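Side-chain contacts in N-acetyltransferase (Staphylococcus aureus subsp. aureus, PDB 4LUA), which probably transfers an acetyl group from acetyl-coenzyme A to an amine, as other GNAT-family acetyltransferases do: residues N89-T92 with S97-S100; E101-I106 with K130-A135; F105-A110 with L136-L141. One frame throughout, in Å; residues are numbered along the deposited sequence. Where two conformers were deposited one is given.

Contact 1: N89-T92 with S97-S100; sequences NFVT and SINS
Asn89 and Asn99 face each other with their side-chain amides and exchange two hydrogen bonds. Asn99 ND2 gives to Asn89 OD1 at 2.9 Å, lying in the carbonyl plane on a lone pair. The return bond, from Asn89 ND2 to Asn99 OD1, is also 2.9 Å long and nearly straight, but here the donor is tilted 24° from the plane of the accepting carbonyl. The two amides reach each other head-on from strand and helix, their planes 24° apart, and close an eight-membered ring of two hydrogen bonds, the cyclic pairing of primary amides. Asn89 has CG anti to the backbone N (chi1 -178°), which extends its amide off the strand toward the helix. Asn89 ND2 also donates to the backbone O of Thr69 on the neighbouring strand, which ties this amide to the sheet too and should fix its flip.

The bonded pair sits where strand 83-91 passes through a short turn into helix 96-112. In GNAT enzymes this turn commonly binds the acetyl-coenzyme A pyrophosphate; here it lacks the glycines usual there and no cofactor is bound, so the role remains open.

Beside the amide pair Val91 points at the helix. Its CG2 presses on the amide of Asn99, 3.3 Å from OD1 and 3.5 Å from CG. Its other branch, CG1, makes a looser apolar contact with Ile98 CG2 at 4.4 Å.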
ATOM      1  N   ASN A  89      -1.659   2.307   1.060  1.00 13.21           N
ATOM      2  CA  ASN A  89      -0.597   2.149   2.083  1.00 12.70           C
ATOM      3  C   ASN A  89      -0.540   3.442   2.867  1.00 13.88           C
ATOM      4  O   ASN A  89      -0.043   4.475   2.374  1.00 13.80           O
ATOM      5  CB  ASN A  89       0.702   1.861   1.330  1.00 13.86           C
ATOM      6  CG  ASN A  89       1.946   1.615   2.240  1.00 13.31           C
ATOM      7  OD1 ASN A  89       3.071   1.816   1.781  1.00 13.33           O
ATOM      8  ND2 ASN A  89       1.753   1.253   3.522  1.00 13.96           N
ATOM      9  N   PHE A  90      -1.116   3.425   4.078  1.00 13.48           N
ATOM     10  CA  PHE A  90      -1.080   4.601   4.961  1.00 14.81           C
ATOM     11  C   PHE A  90      -0.330   4.222   6.206  1.00 16.01           C
ATOM     12  O   PHE A  90      -0.664   3.214   6.852  1.00 15.40           O
ATOM     13  CB  PHE A  90      -2.536   5.005   5.339  1.00 16.74           C
ATOM     14  CG  PHE A  90      -3.342   5.474   4.159  1.00 14.75           C
ATOM     15  CD1 PHE A  90      -3.396   6.809   3.806  1.00 16.67           C
ATOM     16  CD2 PHE A  90      -4.065   4.545   3.416  1.00 16.33           C
ATOM     17  CE1 PHE A  90      -4.147   7.254   2.687  1.00 18.73           C
ATOM     18  CE2 PHE A  90      -4.821   4.971   2.305  1.00 16.00           C
ATOM     19  CZ  PHE A  90      -4.873   6.311   1.947  1.00 18.00           C
ATOM     20  N   VAL A  91       0.695   5.010   6.550  1.00 14.50           N
ATOM     21  CA  VAL A  91       1.581   4.639   7.659  1.00 15.02           C
ATOM     22  C   VAL A  91       1.708   5.849   8.578  1.00 16.77           C
ATOM     23  O   VAL A  91       2.061   6.928   8.099  1.00 17.99           O
ATOM     24  CB  VAL A  91       2.989   4.361   7.129  1.00 18.19           C
ATOM     25  CG1 VAL A  91       3.872   3.858   8.274  1.00 16.75           C
ATOM     26  CG2 VAL A  91       2.949   3.435   5.948  1.00 22.94           C
ATOM     27  N   THR A  92       1.410   5.701   9.879  1.00 16.10           N
ATOM     28  CA  THR A  92       1.572   6.810  10.820  1.00 16.44           C
ATOM     29  C   THR A  92       3.001   7.350  10.721  1.00 16.32           C
ATOM     30  O   THR A  92       3.950   6.587  10.742  1.00 19.47           O
ATOM     31  CB  THR A  92       1.224   6.362  12.242  1.00 20.18           C
ATOM     32  OG1 THR A  92      -0.158   5.975  12.252  1.00 22.90           O
ATOM     33  CG2 THR A  92       1.400   7.568  13.210  1.00 23.22           C
ATOM     34  N   SER A  97      10.608   2.261   9.166  1.00 19.12           N
ATOM     35  CA  SER A  97      10.894   1.009   9.869  1.00 22.14           C
ATOM     36  C   SER A  97       9.634   0.141   9.901  1.00 21.40           C
ATOM     37  O   SER A  97       9.636  -1.075   9.543  1.00 22.28           O
ATOM     38  CB  SER A  97      11.358   1.288  11.292  1.00 25.21           C
ATOM     39  OG  SER A  97      11.943   0.103  11.800  1.00 40.96           O
ATOM     40  N   ILE A  98       8.534   0.782  10.292  1.00 17.74           N
ATOM     41  CA  ILE A  98       7.243   0.102  10.318  1.00 17.20           C
ATOM     42  C   ILE A  98       6.842  -0.343   8.900  1.00 15.00           C
ATOM     43  O   ILE A  98       6.435  -1.501   8.664  1.00 17.11           O
ATOM     44  CB  ILE A  98       6.098   1.049  10.856  1.00 18.56           C
ATOM     45  CG1 ILE A  98       6.380   1.521  12.275  1.00 24.48           C
ATOM     46  CG2 ILE A  98       4.700   0.353  10.798  1.00 20.32           C
ATOM     47  CD1 ILE A  98       6.445   0.449  13.172  1.00 28.76           C
ATOM     48  N   ASN A  99       6.945   0.569   7.924  1.00 14.24           N
ATOM     49  CA  ASN A  99       6.491   0.192   6.604  1.00 14.37           C
ATOM     50  C   ASN A  99       7.380  -0.878   5.993  1.00 14.64           C
ATOM     51  O   ASN A  99       6.886  -1.696   5.207  1.00 13.42           O
ATOM     52  CB  ASN A  99       6.372   1.423   5.645  1.00 15.12           C
ATOM     53  CG  ASN A  99       5.263   1.241   4.614  1.00 13.47           C
ATOM     54  OD1 ASN A  99       4.241   0.601   4.926  1.00 15.10           O
ATOM     55  ND2 ASN A  99       5.457   1.793   3.410  1.00 12.63           N
ATOM     56  N   SER A 100       8.680  -0.893   6.299  1.00 14.71           N
ATOM     57  CA  SER A 100       9.555  -1.937   5.736  1.00 16.70           C
ATOM     58  C   SER A 100       9.121  -3.271   6.305  1.00 17.65           C
ATOM     59  O   SER A 100       9.130  -4.271   5.541  1.00 17.29           O
ATOM     60  CB  SER A 100      11.040  -1.707   6.090  1.00 23.46           C
ATOM     61  OG  SER A 100      11.535  -0.626   5.307  1.00 25.75           O
TER

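Contact 2: E101-I106 with K130-A135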
ATOM      1  N   GLU A 101       8.756  -3.309   7.593  1.00 16.03           N
ATOM      2  CA  GLU A 101       8.271  -4.590   8.163  1.00 17.84           C
ATOM      3  C   GLU A 101       6.983  -5.009   7.439  1.00 18.02           C
ATOM      4  O   GLU A 101       6.798  -6.187   7.043  1.00 17.92           O
ATOM      5  CB  GLU A 101       8.040  -4.482   9.664  1.00 20.01           C
ATOM      6  CG  GLU A 101       9.273  -4.729  10.494  1.00 39.70           C
ATOM      7  CD  GLU A 101       8.979  -4.598  11.993  1.00 57.55           C
ATOM      8  OE1 GLU A 101       7.833  -4.919  12.407  1.00 59.54           O
ATOM      9  OE2 GLU A 101       9.886  -4.154  12.744  1.00 65.27           O
ATOM     10  N   LEU A 102       6.105  -4.034   7.160  1.00 14.86           N
ATOM     11  CA  LEU A 102       4.845  -4.332   6.476  1.00 14.62           C
ATOM     12  C   LEU A 102       5.043  -4.827   5.023  1.00 14.53           C
ATOM     13  O   LEU A 102       4.483  -5.863   4.606  1.00 15.66           O
ATOM     14  CB  LEU A 102       3.922  -3.078   6.507  1.00 13.13           C
ATOM     15  CG  LEU A 102       2.589  -3.259   5.788  1.00 13.78           C
ATOM     16  CD1 LEU A 102       1.721  -4.441   6.336  1.00 16.15           C
ATOM     17  CD2 LEU A 102       1.821  -1.964   5.974  1.00 15.41           C
ATOM     18  N   ILE A 103       5.851  -4.119   4.216  1.00 12.83           N
ATOM     19  CA  ILE A 103       6.021  -4.508   2.818  1.00 13.77           C
ATOM     20  C   ILE A 103       6.853  -5.807   2.756  1.00 14.10           C
ATOM     21  O   ILE A 103       6.593  -6.663   1.902  1.00 16.00           O
ATOM     22  CB  ILE A 103       6.635  -3.343   2.021  1.00 14.03           C
ATOM     23  CG1 ILE A 103       5.758  -2.090   2.120  1.00 14.28           C
ATOM     24  CG2 ILE A 103       6.844  -3.790   0.587  1.00 17.61           C
ATOM     25  CD1 ILE A 103       4.240  -2.319   1.671  1.00 18.05           C
ATOM     26  N   ASN A 104       7.835  -6.007   3.657  1.00 14.01           N
ATOM     27  CA  ASN A 104       8.542  -7.314   3.661  1.00 15.64           C
ATOM     28  C   ASN A 104       7.570  -8.471   3.970  1.00 17.98           C
ATOM     29  O   ASN A 104       7.659  -9.580   3.383  1.00 18.34           O
ATOM     30  CB  ASN A 104       9.710  -7.348   4.646  1.00 16.27           C
ATOM     31  CG  ASN A 104      11.006  -6.903   4.010  1.00 21.85           C
ATOM     32  OD1 ASN A 104      11.308  -7.284   2.879  1.00 22.87           O
ATOM     33  ND2 ASN A 104      11.808  -6.120   4.752  1.00 23.79           N
ATOM     34  N   PHE A 105       6.635  -8.202   4.904  1.00 14.89           N
ATOM     35  CA  PHE A 105       5.604  -9.196   5.132  1.00 15.62           C
ATOM     36  C   PHE A 105       4.782  -9.461   3.879  1.00 13.47           C
ATOM     37  O   PHE A 105       4.526 -10.645   3.579  1.00 16.98           O
ATOM     38  CB  PHE A 105       4.705  -8.791   6.340  1.00 17.38           C
ATOM     39  CG  PHE A 105       3.355  -9.438   6.293  1.00 13.57           C
ATOM     40  CD1 PHE A 105       3.139 -10.682   6.825  1.00 14.93           C
ATOM     41  CD2 PHE A 105       2.334  -8.786   5.610  1.00 17.85           C
ATOM     42  CE1 PHE A 105       1.875 -11.311   6.739  1.00 17.82           C
ATOM     43  CE2 PHE A 105       1.146  -9.394   5.426  1.00 15.53           C
ATOM     44  CZ  PHE A 105       0.898 -10.684   5.985  1.00 15.68           C
ATOM     45  N   ILE A 106       4.362  -8.403   3.173  1.00 13.75           N
ATOM     46  CA  ILE A 106       3.584  -8.600   1.944  1.00 14.87           C
ATOM     47  C   ILE A 106       4.356  -9.435   0.900  1.00 14.74           C
ATOM     48  O   ILE A 106       3.764 -10.343   0.272  1.00 17.03           O
ATOM     49  CB  ILE A 106       3.060  -7.259   1.387  1.00 13.28           C
ATOM     50  CG1 ILE A 106       2.034  -6.734   2.362  1.00 15.51           C
ATOM     51  CG2 ILE A 106       2.494  -7.475  -0.028  1.00 18.02           C
ATOM     52  CD1 ILE A 106       1.454  -5.357   1.976  1.00 16.51           C
ATOM     53  N   LYS A 130      10.335   5.791  -3.654  1.00 11.76           N
ATOM     54  CA  LYS A 130      11.028   4.962  -4.655  1.00 12.17           C
ATOM     55  C   LYS A 130      12.290   4.326  -4.043  1.00 14.43           C
ATOM     56  O   LYS A 130      12.532   3.120  -4.222  1.00 14.44           O
ATOM     57  CB  LYS A 130      11.384   5.824  -5.891  1.00 14.60           C
ATOM     58  CG  LYS A 130      11.778   4.990  -7.129  1.00 23.40           C
ATOM     59  CD  LYS A 130      11.849   5.853  -8.419  1.00 29.32           C
ATOM     60  CE  LYS A 130      13.301   6.018  -8.908  1.00 45.16           C
ATOM     61  NZ  LYS A 130      13.474   7.358  -9.631  1.00 49.99           N
ATOM     62  N   VAL A 131      13.096   5.102  -3.288  1.00 13.07           N
ATOM     63  CA  VAL A 131      14.274   4.531  -2.643  1.00 14.01           C
ATOM     64  C   VAL A 131      13.926   3.466  -1.595  1.00 13.65           C
ATOM     65  O   VAL A 131      14.605   2.437  -1.485  1.00 14.65           O
ATOM     66  CB  VAL A 131      15.134   5.670  -2.025  1.00 14.94           C
ATOM     67  CG1 VAL A 131      16.184   5.102  -1.048  1.00 16.72           C
ATOM     68  CG2 VAL A 131      15.800   6.429  -3.171  1.00 16.18           C
ATOM     69  N   PHE A 132      12.829   3.710  -0.860  1.00 12.73           N
ATOM     70  CA  PHE A 132      12.357   2.743   0.120  1.00 14.58           C
ATOM     71  C   PHE A 132      12.055   1.397  -0.596  1.00 12.94           C
ATOM     72  O   PHE A 132      12.488   0.324  -0.141  1.00 14.60           O
ATOM     73  CB  PHE A 132      11.105   3.336   0.787  1.00 14.36           C
ATOM     74  CG  PHE A 132      10.268   2.332   1.509  1.00 11.55           C
ATOM     75  CD1 PHE A 132       9.226   1.633   0.827  1.00 13.76           C
ATOM     76  CD2 PHE A 132      10.466   2.107   2.875  1.00 16.83           C
ATOM     77  CE1 PHE A 132       8.448   0.678   1.559  1.00 12.65           C
ATOM     78  CE2 PHE A 132       9.632   1.208   3.577  1.00 18.99           C
ATOM     79  CZ  PHE A 132       8.678   0.480   2.904  1.00 14.38           C
ATOM     80  N   TYR A 133      11.336   1.472  -1.717  1.00 14.31           N
ATOM     81  CA  TYR A 133      10.992   0.224  -2.400  1.00 14.40           C
ATOM     82  C   TYR A 133      12.159  -0.425  -3.068  1.00 15.77           C
ATOM     83  O   TYR A 133      12.275  -1.667  -3.099  1.00 14.41           O
ATOM     84  CB  TYR A 133       9.905   0.493  -3.465  1.00 11.85           C
ATOM     85  CG  TYR A 133       8.517   0.263  -2.902  1.00 11.97           C
ATOM     86  CD1 TYR A 133       8.053  -1.038  -2.801  1.00 14.58           C
ATOM     87  CD2 TYR A 133       7.665   1.319  -2.557  1.00 12.95           C
ATOM     88  CE1 TYR A 133       6.781  -1.317  -2.322  1.00 13.16           C
ATOM     89  CE2 TYR A 133       6.380   1.036  -2.080  1.00 13.99           C
ATOM     90  CZ  TYR A 133       5.982  -0.287  -2.008  1.00 16.14           C
ATOM     91  OH  TYR A 133       4.694  -0.566  -1.595  1.00 19.70           O
ATOM     92  N   SER A 134      13.094   0.376  -3.599  1.00 14.32           N
ATOM     93  CA  SER A 134      14.307  -0.196  -4.199  0.58 14.95           C
ATOM     94  C   SER A 134      15.108  -0.959  -3.137  1.00 15.92           C
ATOM     95  O   SER A 134      15.684  -2.027  -3.408  1.00 18.07           O
ATOM     96  CB  SER A 134      15.182   0.935  -4.799  0.58 15.59           C
ATOM     97  OG  SER A 134      16.384   0.393  -5.311  0.58 18.31           O
ATOM     98  N   ALA A 135      15.121  -0.420  -1.915  1.00 15.66           N
ATOM     99  CA  ALA A 135      15.894  -1.066  -0.872  1.00 17.51           C
ATOM    100  C   ALA A 135      15.295  -2.433  -0.497  1.00 17.12           C
ATOM    101  O   ALA A 135      15.994  -3.306   0.050  1.00 21.82           O
ATOM    102  CB  ALA A 135      15.945  -0.147   0.379  1.00 19.42           C
TER
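Ile103 is the one residue of 101-106 that meets the helix 127-135 side chains, and it does so with three carbons spread over two aromatic side chains, Phe132 and Tyr133. The closest CA atoms, of Ile103 and Tyr133, are 8.6 Å apart, and the side chains bridge that gap.

The first group of contacts is aliphatic against ring edge. Ile103 CG1 lies at the rim of Phe132, near the ring plane, 3.9 Å from CE1 and 4.0 Å from CZ. Phe132 holds its CG anti to the backbone N (chi1 163°), which carries the ring out from its own helix to this isoleucine.

A second group involves Tyr133, which Ile103 crosses at about a right angle. The CG2 branch approaches the ring obliquely, 3.8 Å from CE1, and the terminal CD1 stands 3.7 Å from the hydroxyl OH.

Ring against ring comes third. Within helix 127-135, Phe132 CE1 sits 4.1 Å above the centre of the Tyr133 ring, so one side chain covers a face of the next. Phe29 meets Phe132 edge-to-face, and Phe138 does the same with Tyr133.

All of this joins the two helices of the GNAT fold that follow strands 83-91 and 117-123. The chemistry is almost wholly dispersive: the phenol oxygen, the polar atom among these groups, makes a weak hydrogen bond to Thr120 OG1, and in this contact the fit of a branched side chain against two rings does the work.

Contact 3: F105-A110 with L136-L141; sequences FIINYA and LGFDIL
Ile107 sends its CG1 branch along the side of the backbone N (chi1 -69°), and with chi2 extended at 161° this carries CD1 out to the residues that follow helix 127-135. Phe138 has its CG anti to the carbonyl carbon, which brings CE1, at the far end of the ring, to the isoleucine although its CB does not point there. The isoleucine and the phenylalanine run antiparallel, passing alongside one another.

Residues 136-138 form the link from helix 127-135 to strand 139-150 in the GNAT fold. The helix closes in a Schellman motif at Gly137, whose positive phi (100°) is a conformation that suits glycine, and the chain then runs on into the strand.

Burial is concentrated on Ile107. Besides these residues its side chain touches Leu118 and Tyr162, which belong to strands 117-123 and 153-163, so helix 96-112 rests here on the three-stranded sheet. Phe138 fits into the same layer: it packs on Leu118 and Leu160 and meets the ring of Tyr162 edge-to-face.

Across the contact the packing is entirely nonpolar on the helix side, with one methyl as the common point. Ile107 CD1 is 4.0 Å from Phe138 CE1, reaching the ring obliquely. The same methyl lies 4.5 Å from Leu136 CB and 3.9 Å from the backbone carbonyl, Leu136 O.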
ATOM      1  N   PHE A 105       6.635  -8.202   4.904  1.00 14.89           N
ATOM      2  CA  PHE A 105       5.604  -9.196   5.132  1.00 15.62           C
ATOM      3  C   PHE A 105       4.782  -9.461   3.879  1.00 13.47           C
ATOM      4  O   PHE A 105       4.526 -10.645   3.579  1.00 16.98           O
ATOM      5  CB  PHE A 105       4.705  -8.791   6.340  1.00 17.38           C
ATOM      6  CG  PHE A 105       3.355  -9.438   6.293  1.00 13.57           C
ATOM      7  CD1 PHE A 105       3.139 -10.682   6.825  1.00 14.93           C
ATOM      8  CD2 PHE A 105       2.334  -8.786   5.610  1.00 17.85           C
ATOM      9  CE1 PHE A 105       1.875 -11.311   6.739  1.00 17.82           C
ATOM     10  CE2 PHE A 105       1.146  -9.394   5.426  1.00 15.53           C
ATOM     11  CZ  PHE A 105       0.898 -10.684   5.985  1.00 15.68           C
ATOM     12  N   ILE A 106       4.362  -8.403   3.173  1.00 13.75           N
ATOM     13  CA  ILE A 106       3.584  -8.600   1.944  1.00 14.87           C
ATOM     14  C   ILE A 106       4.356  -9.435   0.900  1.00 14.74           C
ATOM     15  O   ILE A 106       3.764 -10.343   0.272  1.00 17.03           O
ATOM     16  CB  ILE A 106       3.060  -7.259   1.387  1.00 13.28           C
ATOM     17  CG1 ILE A 106       2.034  -6.734   2.362  1.00 15.51           C
ATOM     18  CG2 ILE A 106       2.494  -7.475  -0.028  1.00 18.02           C
ATOM     19  CD1 ILE A 106       1.454  -5.357   1.976  1.00 16.51           C
ATOM     20  N   ILE A 107       5.658  -9.170   0.730  1.00 14.34           N
ATOM     21  CA  ILE A 107       6.467  -9.986  -0.178  1.00 15.52           C
ATOM     22  C   ILE A 107       6.399 -11.448   0.230  1.00 18.41           C
ATOM     23  O   ILE A 107       6.164 -12.363  -0.623  1.00 18.55           O
ATOM     24  CB  ILE A 107       7.938  -9.539  -0.178  1.00 18.67           C
ATOM     25  CG1 ILE A 107       8.073  -8.165  -0.837  1.00 19.88           C
ATOM     26  CG2 ILE A 107       8.801 -10.532  -0.946  1.00 18.40           C
ATOM     27  CD1 ILE A 107       9.419  -7.401  -0.474  1.00 19.24           C
ATOM     28  N   ASN A 108       6.585 -11.740   1.543  1.00 18.62           N
ATOM     29  CA  ASN A 108       6.479 -13.171   1.912  1.00 17.53           C
ATOM     30  C   ASN A 108       5.083 -13.779   1.785  1.00 18.18           C
ATOM     31  O   ASN A 108       4.933 -14.926   1.427  1.00 20.43           O
ATOM     32  CB  ASN A 108       6.995 -13.392   3.366  1.00 23.62           C
ATOM     33  CG  ASN A 108       8.484 -13.259   3.459  1.00 35.85           C
ATOM     34  OD1 ASN A 108       9.211 -13.993   2.787  1.00 39.40           O
ATOM     35  ND2 ASN A 108       8.967 -12.302   4.265  1.00 36.81           N
ATOM     36  N   TYR A 109       4.053 -13.003   2.132  1.00 18.36           N
ATOM     37  CA  TYR A 109       2.688 -13.463   1.964  1.00 18.63           C
ATOM     38  C   TYR A 109       2.450 -13.836   0.510  1.00 17.64           C
ATOM     39  O   TYR A 109       1.880 -14.893   0.172  1.00 19.67           O
ATOM     40  CB  TYR A 109       1.728 -12.363   2.454  1.00 18.22           C
ATOM     41  CG  TYR A 109       0.293 -12.717   2.187  1.00 17.66           C
ATOM     42  CD1 TYR A 109      -0.465 -13.351   3.168  1.00 19.27           C
ATOM     43  CD2 TYR A 109      -0.280 -12.402   0.950  1.00 17.73           C
ATOM     44  CE1 TYR A 109      -1.783 -13.730   2.898  1.00 20.73           C
ATOM     45  CE2 TYR A 109      -1.577 -12.765   0.654  1.00 19.43           C
ATOM     46  CZ  TYR A 109      -2.326 -13.425   1.637  1.00 21.38           C
ATOM     47  OH  TYR A 109      -3.648 -13.796   1.405  1.00 29.39           O
ATOM     48  N   ALA A 110       2.867 -12.957  -0.378  1.00 17.89           N
ATOM     49  CA  ALA A 110       2.668 -13.190  -1.803  1.00 18.41           C
ATOM     50  C   ALA A 110       3.427 -14.420  -2.291  1.00 19.63           C
ATOM     51  O   ALA A 110       2.885 -15.261  -3.062  1.00 24.69           O
ATOM     52  CB  ALA A 110       3.120 -11.963  -2.557  1.00 18.67           C
ATOM     53  N   LEU A 136      13.995  -2.590  -0.738  1.00 15.73           N
ATOM     54  CA  LEU A 136      13.330  -3.889  -0.481  1.00 17.12           C
ATOM     55  C   LEU A 136      13.400  -4.830  -1.666  1.00 18.22           C
ATOM     56  O   LEU A 136      12.875  -5.954  -1.588  1.00 21.87           O
ATOM     57  CB  LEU A 136      11.837  -3.619  -0.181  1.00 17.73           C
ATOM     58  CG  LEU A 136      11.698  -2.882   1.159  1.00 18.09           C
ATOM     59  CD1 LEU A 136      10.244  -2.391   1.273  1.00 21.24           C
ATOM     60  CD2 LEU A 136      12.048  -3.765   2.340  1.00 29.62           C
ATOM     61  N   GLY A 137      14.101  -4.423  -2.713  1.00 16.25           N
ATOM     62  CA  GLY A 137      14.307  -5.348  -3.816  1.00 15.82           C
ATOM     63  C   GLY A 137      13.387  -5.151  -5.016  1.00 17.23           C
ATOM     64  O   GLY A 137      13.487  -5.961  -5.973  1.00 19.74           O
ATOM     65  N   PHE A 138      12.521  -4.133  -5.001  1.00 13.55           N
ATOM     66  CA  PHE A 138      11.727  -3.835  -6.201  1.00 13.53           C
ATOM     67  C   PHE A 138      12.587  -3.159  -7.263  1.00 16.49           C
ATOM     68  O   PHE A 138      13.493  -2.360  -6.925  1.00 18.00           O
ATOM     69  CB  PHE A 138      10.594  -2.853  -5.847  1.00 12.70           C
ATOM     70  CG  PHE A 138       9.435  -3.502  -5.121  1.00 12.60           C
ATOM     71  CD1 PHE A 138       9.597  -4.004  -3.804  1.00 14.28           C
ATOM     72  CD2 PHE A 138       8.184  -3.665  -5.741  1.00 12.85           C
ATOM     73  CE1 PHE A 138       8.518  -4.623  -3.141  1.00 16.48           C
ATOM     74  CE2 PHE A 138       7.082  -4.277  -5.063  1.00 14.93           C
ATOM     75  CZ  PHE A 138       7.293  -4.765  -3.740  1.00 16.06           C
ATOM     76  N   ASP A 139      12.282  -3.444  -8.526  1.00 15.50           N
ATOM     77  CA  ASP A 139      13.014  -2.876  -9.671  1.00 16.33           C
ATOM     78  C   ASP A 139      12.083  -2.027 -10.476  1.00 16.16           C
ATOM     79  O   ASP A 139      10.859  -2.179 -10.457  1.00 16.01           O
ATOM     80  CB  ASP A 139      13.518  -4.013 -10.535  1.00 22.42           C
ATOM     81  CG  ASP A 139      14.740  -4.722  -9.904  1.00 36.95           C
ATOM     82  OD1 ASP A 139      15.419  -4.144  -9.008  1.00 38.04           O
ATOM     83  OD2 ASP A 139      15.039  -5.846 -10.332  1.00 51.62           O
ATOM     84  N   ILE A 140      12.656  -1.097 -11.252  1.00 16.55           N
ATOM     85  CA  ILE A 140      11.821  -0.229 -12.069  1.00 15.62           C
ATOM     86  C   ILE A 140      11.208  -0.994 -13.264  1.00 16.72           C
ATOM     87  O   ILE A 140      11.882  -1.798 -13.946  1.00 20.01           O
ATOM     88  CB  ILE A 140      12.692   0.930 -12.572  1.00 19.64           C
ATOM     89  CG1 ILE A 140      11.895   1.838 -13.481  1.00 21.75           C
ATOM     90  CG2 ILE A 140      13.771   0.383 -13.430  1.00 27.56           C
ATOM     91  CD1 ILE A 140      10.924   2.719 -12.666  1.00 31.59           C
ATOM     92  N   LEU A 141       9.896  -0.814 -13.443  1.00 15.25           N
ATOM     93  CA  LEU A 141       9.192  -1.335 -14.614  1.00 16.19           C
ATOM     94  C   LEU A 141       9.141  -0.200 -15.598  1.00 17.58           C
ATOM     95  O   LEU A 141       9.565  -0.343 -16.776  1.00 17.63           O
ATOM     96  CB  LEU A 141       7.755  -1.750 -14.151  1.00 16.00           C
ATOM     97  CG  LEU A 141       6.967  -2.527 -15.225  1.00 17.28           C
ATOM     98  CD1 LEU A 141       5.870  -3.377 -14.541  1.00 21.75           C
ATOM     99  CD2 LEU A 141       6.330  -1.628 -16.321  1.00 18.97           C
TER

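In the fold
All three contacts use helix 96-112, and they follow one another down it: contact 1 on its first turn, then contact 2, then contact 3, whose segment overlaps that of contact 2 at Phe105 and Ile106. Centres of contacts 1 and 2 lie about 9 Å apart, those of 2 and 3 about 7 Å, and those of 1 and 3 about 15 Å. Phe132 touches Asn99 and Ser100, joining contact 1 to contact 2, while a probable hydrogen bond from Phe138 N to Tyr133 O joins contacts 2 and 3. The helix connects strand 83-91 of the four-stranded sheet with helix 127-135 and the link leading into strand 139-150, tying both halves of the GNAT domain together.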